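DNA/RNA-binding protein Alba (Thermoplasma volcanium, PDB 4Z9E) probably binds double-stranded DNA tightly but without sequence specificity, and so takes part in compacting the archaeal chromosome. Local coordinates at residues A[31-36]-A[84-89]; A[65-70]-A[80-85]. All coordinates share one frame; numbering follows the deposited sequence.

Contact 1 of 2, residues A[31-36]-A[84-89]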
ATOM      1  N   LYS A  31       7.767  17.462  -6.653  1.00 73.32           N
ATOM      2  CA  LYS A  31       7.570  16.085  -6.186  1.00 69.09           C
ATOM      3  C   LYS A  31       7.397  16.063  -4.674  1.00 70.49           C
ATOM      4  O   LYS A  31       8.113  16.761  -3.964  1.00 78.19           O
ATOM      5  CB  LYS A  31       8.797  15.215  -6.488  1.00 69.04           C
ATOM      6  CG  LYS A  31       9.120  14.956  -7.952  1.00 78.77           C
ATOM      7  CD  LYS A  31       8.031  14.139  -8.644  1.00 94.18           C
ATOM      8  CE  LYS A  31       8.395  13.824 -10.096  1.00 96.46           C
ATOM      9  NZ  LYS A  31       8.058  14.962 -11.013  1.00 97.43           N
ATOM     10  N   ILE A  32       6.462  15.254  -4.183  1.00 67.46           N
ATOM     11  CA  ILE A  32       6.393  14.924  -2.763  1.00 63.01           C
ATOM     12  C   ILE A  32       6.414  13.403  -2.577  1.00 62.82           C
ATOM     13  O   ILE A  32       5.801  12.663  -3.362  1.00 54.82           O
ATOM     14  CB  ILE A  32       5.171  15.561  -2.079  1.00 67.92           C
ATOM     15  CG1 ILE A  32       5.445  17.035  -1.791  1.00 75.22           C
ATOM     16  CG2 ILE A  32       4.834  14.888  -0.754  1.00 62.73           C
ATOM     17  CD1 ILE A  32       5.102  17.946  -2.949  1.00 79.85           C
ATOM     18  N   ILE A  33       7.165  12.969  -1.561  1.00 57.48           N
ATOM     19  CA  ILE A  33       7.302  11.581  -1.187  1.00 55.65           C
ATOM     20  C   ILE A  33       6.594  11.332   0.135  1.00 56.79           C
ATOM     21  O   ILE A  33       6.932  11.930   1.159  1.00 58.07           O
ATOM     22  CB  ILE A  33       8.780  11.219  -0.925  1.00 64.69           C
ATOM     23  CG1 ILE A  33       9.693  11.585  -2.114  1.00 68.30           C
ATOM     24  CG2 ILE A  33       8.903   9.766  -0.462  1.00 67.91           C
ATOM     25  CD1 ILE A  33       9.688  10.611  -3.275  1.00 68.73           C
ATOM     26  N   ILE A  34       5.651  10.406   0.129  1.00 53.78           N
ATOM     27  CA  ILE A  34       5.045   9.958   1.367  1.00 53.79           C
ATOM     28  C   ILE A  34       5.583   8.560   1.683  1.00 55.11           C
ATOM     29  O   ILE A  34       5.592   7.682   0.813  1.00 57.91           O
ATOM     30  CB  ILE A  34       3.512   9.909   1.228  1.00 54.68           C
ATOM     31  CG1 ILE A  34       2.977  11.290   0.840  1.00 55.21           C
ATOM     32  CG2 ILE A  34       2.879   9.393   2.509  1.00 52.71           C
ATOM     33  CD1 ILE A  34       1.655  11.252   0.101  1.00 55.67           C
ATOM     34  N   LYS A  35       5.995   8.351   2.927  1.00 52.10           N
ATOM     35  CA  LYS A  35       6.654   7.117   3.344  1.00 52.07           C
ATOM     36  C   LYS A  35       6.052   6.598   4.640  1.00 49.21           C
ATOM     37  O   LYS A  35       5.841   7.363   5.563  1.00 51.73           O
ATOM     38  CB  LYS A  35       8.163   7.362   3.519  1.00 58.39           C
ATOM     39  CG  LYS A  35       8.981   6.128   3.884  1.00 74.64           C
ATOM     40  CD  LYS A  35       9.478   5.340   2.663  1.00 84.38           C
ATOM     41  CE  LYS A  35       9.459   3.821   2.893  1.00 75.77           C
ATOM     42  NZ  LYS A  35      10.007   3.387   4.216  1.00 79.77           N
ATOM     43  N   ALA A  36       5.772   5.295   4.705  1.00 48.23           N
ATOM     44  CA  ALA A  36       5.262   4.668   5.914  1.00 43.98           C
ATOM     45  C   ALA A  36       5.672   3.194   6.012  1.00 46.21           C
ATOM     46  O   ALA A  36       5.990   2.570   5.003  1.00 45.59           O
ATOM     47  CB  ALA A  36       3.738   4.779   5.958  1.00 46.44           C
ATOM     48  N   GLU A  84       6.517   3.811  -0.348  1.00 49.45           N
ATOM     49  CA  GLU A  84       6.964   5.129  -0.710  1.00 52.75           C
ATOM     50  C   GLU A  84       6.061   5.523  -1.865  1.00 52.09           C
ATOM     51  O   GLU A  84       6.024   4.824  -2.888  1.00 52.06           O
ATOM     52  CB  GLU A  84       8.428   5.074  -1.130  1.00 59.91           C
ATOM     53  CG  GLU A  84       9.027   6.360  -1.663  1.00 73.05           C
ATOM     54  CD  GLU A  84      10.443   6.161  -2.218  1.00 89.52           C
ATOM     55  OE1 GLU A  84      11.267   5.469  -1.561  1.00 97.08           O
ATOM     56  OE2 GLU A  84      10.741   6.694  -3.317  1.00 90.76           O
ATOM     57  N   ILE A  85       5.297   6.604  -1.671  1.00 53.24           N
ATOM     58  CA  ILE A  85       4.384   7.155  -2.695  1.00 53.33           C
ATOM     59  C   ILE A  85       4.869   8.535  -3.153  1.00 56.59           C
ATOM     60  O   ILE A  85       5.010   9.467  -2.339  1.00 58.92           O
ATOM     61  CB  ILE A  85       2.926   7.285  -2.181  1.00 51.88           C
ATOM     62  CG1 ILE A  85       2.423   5.978  -1.582  1.00 51.42           C
ATOM     63  CG2 ILE A  85       1.982   7.704  -3.293  1.00 48.87           C
ATOM     64  CD1 ILE A  85       1.227   6.159  -0.665  1.00 45.82           C
ATOM     65  N   THR A  86       5.120   8.658  -4.454  1.00 56.51           N
ATOM     66  CA  THR A  86       5.560   9.915  -5.055  1.00 57.57           C
ATOM     67  C   THR A  86       4.399  10.617  -5.745  1.00 50.16           C
ATOM     68  O   THR A  86       3.800  10.055  -6.646  1.00 57.12           O
ATOM     69  CB  THR A  86       6.678   9.680  -6.104  1.00 54.71           C
ATOM     70  OG1 THR A  86       7.756   8.998  -5.477  1.00 57.41           O
ATOM     71  CG2 THR A  86       7.198  10.990  -6.680  1.00 51.69           C
ATOM     72  N   LEU A  87       4.123  11.855  -5.348  1.00 52.67           N
ATOM     73  CA  LEU A  87       3.124  12.669  -6.030  1.00 56.08           C
ATOM     74  C   LEU A  87       3.733  13.831  -6.813  1.00 60.39           C
ATOM     75  O   LEU A  87       4.803  14.360  -6.441  1.00 59.12           O
ATOM     76  CB  LEU A  87       2.146  13.220  -5.000  1.00 56.79           C
ATOM     77  CG  LEU A  87       1.382  12.225  -4.120  1.00 58.26           C
ATOM     78  CD1 LEU A  87       0.517  12.967  -3.105  1.00 57.44           C
ATOM     79  CD2 LEU A  87       0.519  11.315  -4.985  1.00 56.35           C
ATOM     80  N   SER A  88       3.050  14.239  -7.881  1.00 59.54           N
ATOM     81  CA  SER A  88       3.398  15.488  -8.575  1.00 66.04           C
ATOM     82  C   SER A  88       2.206  16.197  -9.239  1.00 68.06           C
ATOM     83  O   SER A  88       1.077  15.713  -9.154  1.00 60.58           O
ATOM     84  CB  SER A  88       4.472  15.227  -9.618  1.00 68.96           C
ATOM     85  OG  SER A  88       3.928  14.487 -10.695  1.00 75.03           O
ATOM     86  N   ARG A  89       2.500  17.334  -9.891  1.00 74.62           N
ATOM     87  CA  ARG A  89       1.547  18.190 -10.643  1.00 73.60           C
ATOM     88  C   ARG A  89       0.343  18.585  -9.796  1.00 78.18           C
ATOM     89  O   ARG A  89       0.461  19.364  -8.839  1.00 82.10           O
ATOM     90  CB  ARG A  89       1.113  17.530 -11.968  1.00 77.95           C
ATOM     91  CG  ARG A  89       0.017  18.251 -12.751  1.00 83.85           C
ATOM     92  CD  ARG A  89       0.588  19.340 -13.661  1.00 95.25           C
ATOM     93  NE  ARG A  89      -0.268  20.534 -13.726  1.00 94.32           N
ATOM     94  CZ  ARG A  89       0.066  21.748 -13.263  1.00101.13           C
ATOM     95  NH1 ARG A  89       1.253  21.975 -12.691  1.00 99.54           N
ATOM     96  NH2 ARG A  89      -0.791  22.756 -13.379  1.00100.97           N
TER
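Ile34 and Leu87 meet across the two strands through their outermost methyls, CD1 of Ile34 lying 3.8 Å from CD1 of Leu87 as the side chains cross at a slant. The near-extended second torsion of Ile34 (chi2 154°) carries CD1 out to this position. Both residues stand on the apolar face with Ile32 and Ile85. Helices close over three of the four: Ile34 packs on Ala44 and Ala48 of helix 41-55, where small alanines admit a branched neighbour, while Ile32 and Leu87 reach Phe25 of helix 14-25. Ile85 packs instead on Tyr61 and on Leu66 of the second subunit. Behind the side chains, Ile34 and Ile85 form a hydrogen-bonded antiparallel pair, each giving its N-H to the other's carbonyl: Ile34 N to Ile85 O and Ile85 N to Ile34 O are both 2.7 Å, and both are nearly straight. Ile32 and Leu87 repeat the pattern two residues along.

On the other face Glu84 lies against Ile33 and Lys35. With CG anti to the backbone N (chi1 175°), its methylene chain crosses Ile33 and brings CG to 3.6 Å from Ile33 CG2. On its other neighbour, Glu84 CB is 3.9 Å from Lys35 CD. The long residues thus lend their aliphatic parts to the sheet while their charges lie farther out; the ammonium of Lys35 is bound by Glu69. Beta-branched residues suit such extended backbone. Strands 31-37 and 80-88 are the two inner strands of the sheet, with one apolar and one mixed face, in the two-layer alpha/beta sandwich of the Alba fold.

Contact 2 of 2, residues A[65-70]-A[80-85]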
ATOM      1  N   ARG A  65       6.454   2.556  -4.588  1.00 54.60           N
ATOM      2  CA  ARG A  65       7.393   1.459  -4.312  1.00 51.14           C
ATOM      3  C   ARG A  65       7.013   0.696  -3.052  1.00 52.30           C
ATOM      4  O   ARG A  65       6.739   1.298  -1.992  1.00 51.96           O
ATOM      5  CB  ARG A  65       8.833   1.973  -4.195  1.00 57.08           C
ATOM      6  CG  ARG A  65       9.405   2.483  -5.514  1.00 73.54           C
ATOM      7  CD  ARG A  65      10.885   2.138  -5.712  1.00 87.96           C
ATOM      8  NE  ARG A  65      11.786   2.937  -4.871  1.00 97.69           N
ATOM      9  CZ  ARG A  65      12.368   2.516  -3.743  1.00102.98           C
ATOM     10  NH1 ARG A  65      12.165   1.279  -3.291  1.00 98.12           N
ATOM     11  NH2 ARG A  65      13.167   3.341  -3.064  1.00104.56           N
ATOM     12  N   LEU A  66       6.992  -0.628  -3.154  1.00 46.56           N
ATOM     13  CA  LEU A  66       6.830  -1.459  -1.981  1.00 47.29           C
ATOM     14  C   LEU A  66       8.142  -2.166  -1.663  1.00 50.90           C
ATOM     15  O   LEU A  66       8.773  -2.691  -2.569  1.00 57.03           O
ATOM     16  CB  LEU A  66       5.722  -2.474  -2.195  1.00 43.21           C
ATOM     17  CG  LEU A  66       4.344  -1.887  -2.513  1.00 46.90           C
ATOM     18  CD1 LEU A  66       3.286  -2.963  -2.739  1.00 46.08           C
ATOM     19  CD2 LEU A  66       3.888  -0.994  -1.386  1.00 43.30           C
ATOM     20  N   ASP A  67       8.544  -2.166  -0.388  1.00 51.03           N
ATOM     21  CA  ASP A  67       9.768  -2.854   0.063  1.00 57.11           C
ATOM     22  C   ASP A  67       9.566  -3.530   1.409  1.00 55.11           C
ATOM     23  O   ASP A  67       8.505  -3.437   2.031  1.00 51.80           O
ATOM     24  CB  ASP A  67      10.944  -1.881   0.238  1.00 66.00           C
ATOM     25  CG  ASP A  67      11.323  -1.168  -1.036  1.00 83.16           C
ATOM     26  OD1 ASP A  67      11.390  -1.841  -2.086  1.00 86.79           O
ATOM     27  OD2 ASP A  67      11.584   0.066  -0.983  1.00 98.25           O
ATOM     28  N   THR A  68      10.617  -4.208   1.846  1.00 55.37           N
ATOM     29  CA  THR A  68      10.723  -4.732   3.200  1.00 55.54           C
ATOM     30  C   THR A  68      11.971  -4.128   3.845  1.00 56.11           C
ATOM     31  O   THR A  68      13.004  -3.981   3.208  1.00 57.50           O
ATOM     32  CB  THR A  68      10.800  -6.266   3.171  1.00 52.69           C
ATOM     33  OG1 THR A  68       9.714  -6.753   2.397  1.00 54.34           O
ATOM     34  CG2 THR A  68      10.668  -6.869   4.540  1.00 53.00           C
ATOM     35  N   GLU A  69      11.855  -3.754   5.105  1.00 60.74           N
ATOM     36  CA  GLU A  69      12.976  -3.179   5.833  1.00 64.07           C
ATOM     37  C   GLU A  69      13.328  -4.078   7.005  1.00 62.30           C
ATOM     38  O   GLU A  69      12.444  -4.621   7.663  1.00 57.53           O
ATOM     39  CB  GLU A  69      12.651  -1.753   6.283  1.00 64.24           C
ATOM     40  CG  GLU A  69      12.534  -0.774   5.114  1.00 73.02           C
ATOM     41  CD  GLU A  69      12.231   0.670   5.532  1.00 90.12           C
ATOM     42  OE1 GLU A  69      12.490   1.058   6.709  1.00 87.30           O
ATOM     43  OE2 GLU A  69      11.736   1.432   4.663  1.00 86.79           O
ATOM     44  N   THR A  70      14.626  -4.258   7.234  1.00 71.84           N
ATOM     45  CA  THR A  70      15.117  -5.208   8.251  1.00 78.12           C
ATOM     46  C   THR A  70      15.105  -4.568   9.628  1.00 75.92           C
ATOM     47  O   THR A  70      15.419  -3.382   9.763  1.00 70.64           O
ATOM     48  CB  THR A  70      16.543  -5.738   7.936  1.00 80.24           C
ATOM     49  OG1 THR A  70      16.692  -5.948   6.522  1.00 78.29           O
ATOM     50  CG2 THR A  70      16.830  -7.063   8.677  1.00 79.52           C
ATOM     51  N   VAL A  80       9.672  -5.566   8.378  1.00 59.15           N
ATOM     52  CA  VAL A  80       8.503  -4.735   8.208  1.00 52.55           C
ATOM     53  C   VAL A  80       8.360  -4.264   6.786  1.00 51.39           C
ATOM     54  O   VAL A  80       9.368  -3.948   6.143  1.00 49.47           O
ATOM     55  CB  VAL A  80       8.547  -3.566   9.232  1.00 54.77           C
ATOM     56  CG1 VAL A  80       9.683  -2.567   8.947  1.00 47.07           C
ATOM     57  CG2 VAL A  80       7.187  -2.938   9.419  1.00 48.90           C
ATOM     58  N   SER A  81       7.113  -4.262   6.294  1.00 50.25           N
ATOM     59  CA  SER A  81       6.768  -3.727   4.969  1.00 46.92           C
ATOM     60  C   SER A  81       6.822  -2.184   4.953  1.00 48.80           C
ATOM     61  O   SER A  81       6.563  -1.508   5.955  1.00 44.17           O
ATOM     62  CB  SER A  81       5.364  -4.175   4.571  1.00 51.10           C
ATOM     63  OG  SER A  81       5.311  -5.539   4.175  1.00 56.97           O
ATOM     64  N   SER A  82       7.148  -1.624   3.798  1.00 48.73           N
ATOM     65  CA  SER A  82       7.203  -0.190   3.668  1.00 48.85           C
ATOM     66  C   SER A  82       6.653   0.268   2.309  1.00 49.56           C
ATOM     67  O   SER A  82       6.692  -0.483   1.314  1.00 47.47           O
ATOM     68  CB  SER A  82       8.635   0.307   3.893  1.00 49.50           C
ATOM     69  OG  SER A  82       9.286   0.503   2.662  1.00 53.62           O
ATOM     70  N   ILE A  83       6.131   1.490   2.272  1.00 45.78           N
ATOM     71  CA  ILE A  83       5.634   2.066   1.029  1.00 45.79           C
ATOM     72  C   ILE A  83       6.235   3.448   0.895  1.00 47.22           C
ATOM     73  O   ILE A  83       6.472   4.135   1.888  1.00 45.32           O
ATOM     74  CB  ILE A  83       4.092   2.089   0.942  1.00 40.10           C
ATOM     75  CG1 ILE A  83       3.624   2.517  -0.448  1.00 44.81           C
ATOM     76  CG2 ILE A  83       3.515   3.033   1.969  1.00 44.55           C
ATOM     77  CD1 ILE A  83       2.132   2.349  -0.692  1.00 41.81           C
ATOM     78  N   GLU A  84       6.517   3.811  -0.348  1.00 49.45           N
ATOM     79  CA  GLU A  84       6.964   5.129  -0.710  1.00 52.75           C
ATOM     80  C   GLU A  84       6.061   5.523  -1.865  1.00 52.09           C
ATOM     81  O   GLU A  84       6.024   4.824  -2.888  1.00 52.06           O
ATOM     82  CB  GLU A  84       8.428   5.074  -1.130  1.00 59.91           C
ATOM     83  CG  GLU A  84       9.027   6.360  -1.663  1.00 73.05           C
ATOM     84  CD  GLU A  84      10.443   6.161  -2.218  1.00 89.52           C
ATOM     85  OE1 GLU A  84      11.267   5.469  -1.561  1.00 97.08           O
ATOM     86  OE2 GLU A  84      10.741   6.694  -3.317  1.00 90.76           O
ATOM     87  N   ILE A  85       5.297   6.604  -1.671  1.00 53.24           N
ATOM     88  CA  ILE A  85       4.384   7.155  -2.695  1.00 53.33           C
ATOM     89  C   ILE A  85       4.869   8.535  -3.153  1.00 56.59           C
ATOM     90  O   ILE A  85       5.010   9.467  -2.339  1.00 58.92           O
ATOM     91  CB  ILE A  85       2.926   7.285  -2.181  1.00 51.88           C
ATOM     92  CG1 ILE A  85       2.423   5.978  -1.582  1.00 51.42           C
ATOM     93  CG2 ILE A  85       1.982   7.704  -3.293  1.00 48.87           C
ATOM     94  CD1 ILE A  85       1.227   6.159  -0.665  1.00 45.82           C
TER
HETATM   95  O   HOH W   1       9.175   1.285   0.137  1.00 52.94           O
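The guanidinium of Arg65 sits between two carboxylates, yet neither is met by a straight N-H. Across the strands, Glu84 OE1 is 3.2 Å from Arg65 NH2 in a long, weak salt bridge; the oxygen lies well out of the guanidinium plane and no N-H points at it, so the attraction is one of charge alone. The two planar groups are turned 74° apart. Within its own strand, Arg65 NH1 approaches Asp67 OD2 to 2.7 Å, but the N-H is bent to 122°, so the hydrogen bond is weak despite the short distance. Arg65, exposed on the sheet's edge strand, can lie near both acids and probably eases the repulsion between them.

A water fastens the next pair. Ser82 OG donates to it at 2.6 Å, and the water in turn donates to Asp67 OD2 at 2.9 Å and to Arg65 O at 3.2 Å, both of its hydrogens being used. Short Ser82 suits this spot because its hydroxyl is reached by the water close to the backbone. Farther along, Val80 CG1 rests 3.7 Å from Glu69 O.

On the opposite face Leu66 and Ile83 make an apolar contact. Ile83 CG1, anti to the backbone N (chi1 -172°), lies 3.6 Å from Leu66 CD2, and the two side chains point the same way. Leu66 also packs on Ile64 of the second subunit; at the polar end of this face Thr68 and Ser81 hydrogen-bond to Glu49 and Asp46 of that subunit, tying the strands into the dimer. Six backbone hydrogen bonds, two at each alternate pair, zip the strands together as an antiparallel beta hairpin, the arm that in Alba relatives reaches toward the DNA minor groove.

Contacts 1 and 2 lie on the two sides of strand 80-88, their centres about 13 Å apart: its C-terminal half pairs with 31-36 and its N-terminal half with 65-70. Glu84 and Ile85 belong to both. Along the chain, strand 31-37 comes first, helix 41-55 crosses over to the parallel strand 60-69, and the hairpin then returns strand 80-88 between them. The two strands that flank 80-88 are also joined across it, since Lys35 NZ is 2.6 Å from Glu69 OE2 in a salt bridge. Contact 1 therefore belongs to the helix-covered body of the subunit, whereas contact 2 carries the same sheet outward into the hairpin and the dimer interface.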